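Local coordinates for mortality factor 4-like protein 1 (Homo sapiens, PDB 2F5K) that binds methylated histone H3 tails through its chromo domain, and so probably takes part in chromatin-based gene regulation, at residues E67-E71 with S72-K76. Numbering follows the deposited sequence.
Sequences EWVPE and SRVLK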
ATOM      1  N   GLU A  67      -9.430  -0.686  -3.322  1.00 62.43           N
ATOM      2  CA  GLU A  67      -9.096  -0.311  -4.688  1.00 60.65           C
ATOM      3  C   GLU A  67      -8.047  -1.158  -5.388  1.00 59.52           C
ATOM      4  O   GLU A  67      -7.321  -1.938  -4.768  1.00 58.62           O
ATOM      5  CB  GLU A  67      -8.651   1.151  -4.741  1.00 60.59           C
ATOM      6  CG  GLU A  67      -7.547   1.529  -3.767  1.00 60.06           C
ATOM      7  CD  GLU A  67      -6.830   2.786  -4.211  1.00 60.08           C
ATOM      8  OE1 GLU A  67      -6.334   3.570  -3.381  1.00 57.56           O
ATOM      9  OE2 GLU A  67      -6.772   2.999  -5.429  1.00 62.70           O
ATOM     10  N   TRP A  68      -7.988  -0.993  -6.705  1.00 58.15           N
ATOM     11  CA  TRP A  68      -6.982  -1.663  -7.499  1.00 57.18           C
ATOM     12  C   TRP A  68      -5.742  -0.807  -7.484  1.00 56.11           C
ATOM     13  O   TRP A  68      -5.829   0.426  -7.505  1.00 56.48           O
ATOM     14  CB  TRP A  68      -7.479  -1.892  -8.905  1.00 57.49           C
ATOM     15  CG  TRP A  68      -8.523  -2.914  -8.900  1.00 57.79           C
ATOM     16  CD1 TRP A  68      -9.872  -2.709  -8.779  1.00 57.58           C
ATOM     17  CD2 TRP A  68      -8.333  -4.322  -8.965  1.00 57.44           C
ATOM     18  NE1 TRP A  68     -10.529  -3.913  -8.793  1.00 57.15           N
ATOM     19  CE2 TRP A  68      -9.608  -4.919  -8.909  1.00 57.57           C
ATOM     20  CE3 TRP A  68      -7.214  -5.147  -9.092  1.00 57.24           C
ATOM     21  CZ2 TRP A  68      -9.789  -6.293  -8.958  1.00 57.41           C
ATOM     22  CZ3 TRP A  68      -7.392  -6.490  -9.139  1.00 57.96           C
ATOM     23  CH2 TRP A  68      -8.675  -7.059  -9.082  1.00 58.43           C
ATOM     24  N   VAL A  69      -4.588  -1.455  -7.412  1.00 54.31           N
ATOM     25  CA  VAL A  69      -3.334  -0.734  -7.251  1.00 52.73           C
ATOM     26  C   VAL A  69      -2.303  -1.453  -8.086  1.00 50.87           C
ATOM     27  O   VAL A  69      -2.358  -2.664  -8.203  1.00 51.24           O
ATOM     28  CB  VAL A  69      -2.950  -0.724  -5.743  1.00 52.98           C
ATOM     29  CG1 VAL A  69      -1.550  -1.253  -5.499  1.00 53.00           C
ATOM     30  CG2 VAL A  69      -3.143   0.631  -5.149  1.00 53.45           C
ATOM     31  N   PRO A  70      -1.423  -0.728  -8.762  1.00 49.32           N
ATOM     32  CA  PRO A  70      -0.332  -1.394  -9.482  1.00 48.07           C
ATOM     33  C   PRO A  70       0.680  -1.898  -8.457  1.00 46.63           C
ATOM     34  O   PRO A  70       0.677  -1.414  -7.333  1.00 45.32           O
ATOM     35  CB  PRO A  70       0.249  -0.281 -10.348  1.00 47.66           C
ATOM     36  CG  PRO A  70      -0.054   0.926  -9.603  1.00 48.82           C
ATOM     37  CD  PRO A  70      -1.432   0.724  -8.997  1.00 49.46           C
ATOM     38  N   GLU A  71       1.499  -2.873  -8.833  1.00 45.66           N
ATOM     39  CA  GLU A  71       2.493  -3.419  -7.921  1.00 45.18           C
ATOM     40  C   GLU A  71       3.391  -2.373  -7.257  1.00 44.43           C
ATOM     41  O   GLU A  71       3.675  -2.449  -6.062  1.00 44.34           O
ATOM     42  CB  GLU A  71       3.389  -4.398  -8.635  1.00 45.23           C
ATOM     43  CG  GLU A  71       4.140  -5.272  -7.667  1.00 46.17           C
ATOM     44  CD  GLU A  71       4.548  -6.573  -8.295  1.00 47.12           C
ATOM     45  OE1 GLU A  71       4.068  -7.629  -7.840  1.00 47.23           O
ATOM     46  OE2 GLU A  71       5.344  -6.521  -9.243  1.00 48.39           O
ATOM     47  N   SER A  72       3.830  -1.400  -8.037  1.00 43.10           N
ATOM     48  CA  SER A  72       4.729  -0.371  -7.523  1.00 42.80           C
ATOM     49  C   SER A  72       4.175   0.360  -6.291  1.00 42.20           C
ATOM     50  O   SER A  72       4.902   1.108  -5.629  1.00 42.99           O
ATOM     51  CB  SER A  72       5.077   0.640  -8.618  1.00 42.31           C
ATOM     52  OG  SER A  72       3.916   1.374  -9.003  1.00 43.08           O
ATOM     53  N   ARG A  73       2.905   0.166  -5.969  1.00 40.60           N
ATOM     54  CA  ARG A  73       2.391   0.875  -4.809  1.00 39.89           C
ATOM     55  C   ARG A  73       2.331   0.014  -3.585  1.00 38.18           C
ATOM     56  O   ARG A  73       1.975   0.472  -2.508  1.00 37.22           O
ATOM     57  CB  ARG A  73       1.033   1.522  -5.086  1.00 40.99           C
ATOM     58  CG  ARG A  73       1.164   2.799  -5.816  1.00 42.44           C
ATOM     59  CD  ARG A  73      -0.135   3.340  -6.233  1.00 44.79           C
ATOM     60  NE  ARG A  73      -0.990   3.573  -5.085  1.00 44.90           N
ATOM     61  CZ  ARG A  73      -2.317   3.669  -5.174  1.00 42.89           C
ATOM     62  NH1 ARG A  73      -2.886   3.576  -6.370  1.00 38.58           N
ATOM     63  NH2 ARG A  73      -3.049   3.862  -4.077  1.00 41.66           N
ATOM     64  N   VAL A  74       2.708  -1.238  -3.761  1.00 37.08           N
ATOM     65  CA  VAL A  74       2.655  -2.179  -2.671  1.00 36.43           C
ATOM     66  C   VAL A  74       4.051  -2.502  -2.136  1.00 36.37           C
ATOM     67  O   VAL A  74       4.964  -2.760  -2.905  1.00 36.82           O
ATOM     68  CB  VAL A  74       1.957  -3.455  -3.107  1.00 36.04           C
ATOM     69  CG1 VAL A  74       1.769  -4.380  -1.930  1.00 34.63           C
ATOM     70  CG2 VAL A  74       0.602  -3.107  -3.744  1.00 35.04           C
ATOM     71  N   LEU A  75       4.213  -2.466  -0.823  1.00 35.48           N
ATOM     72  CA  LEU A  75       5.511  -2.776  -0.222  1.00 35.01           C
ATOM     73  C   LEU A  75       5.312  -3.879   0.782  1.00 35.17           C
ATOM     74  O   LEU A  75       4.239  -4.003   1.407  1.00 34.82           O
ATOM     75  CB  LEU A  75       6.122  -1.568   0.479  1.00 34.60           C
ATOM     76  CG  LEU A  75       6.658  -0.401  -0.369  1.00 34.22           C
ATOM     77  CD1 LEU A  75       7.095   0.735   0.512  1.00 29.55           C
ATOM     78  CD2 LEU A  75       7.843  -0.935  -1.149  1.00 34.19           C
ATOM     79  N   LYS A  76       6.352  -4.692   0.904  1.00 35.08           N
ATOM     80  CA  LYS A  76       6.409  -5.788   1.835  1.00 35.60           C
ATOM     81  C   LYS A  76       6.309  -5.265   3.271  1.00 35.46           C
ATOM     82  O   LYS A  76       6.804  -4.188   3.584  1.00 34.93           O
ATOM     83  CB  LYS A  76       7.722  -6.519   1.613  1.00 35.51           C
ATOM     84  CG  LYS A  76       7.557  -7.990   1.420  1.00 38.22           C
ATOM     85  CD  LYS A  76       6.959  -8.334   0.079  1.00 39.93           C
ATOM     86  CE  LYS A  76       6.600  -9.799   0.017  1.00 41.45           C
ATOM     87  NZ  LYS A  76       5.824 -10.065  -1.209  1.00 43.23           N
TER
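A short 3-10 turn joins strands 67-70 and 74-76, the two end strands, in sheet order, of the antiparallel sheet that curls into the chromo domain's barrel, and Arg73 at its end reaches back to Glu67. A backbone bond helps to hold the turn: Val74 N donates to Glu71 O at 2.8 Å. Beyond the turn, the arginine chain bends at its third torsion (chi3 59°) and runs back past the ring of Pro70, with CD 4.0 Å from Pro70 CD. Glu67 OE1 lies at the guanidinium edge, 3.4 Å from Arg73 NH2, in a salt bridge whose hydrogen bond is long and weak; carboxylate and guanidinium planes are turned 65° apart. The same NH2 also donates to Phe32 O on strand 28-32. Val69 CG1 packs tightly on Val74 CG2 at 3.3 Å. A leucine in place of Arg73 would probably leave Glu67 without this charge partner and the Phe32 carbonyl without its side-chain donor. Arg73 thus ties the turn to both strand 67-70 and strand 28-32, while the two buried valines meet each other in the apolar interior, Val69 also reaching Ile56 and Cys31, and Val74 reaching Tyr54 and Val29.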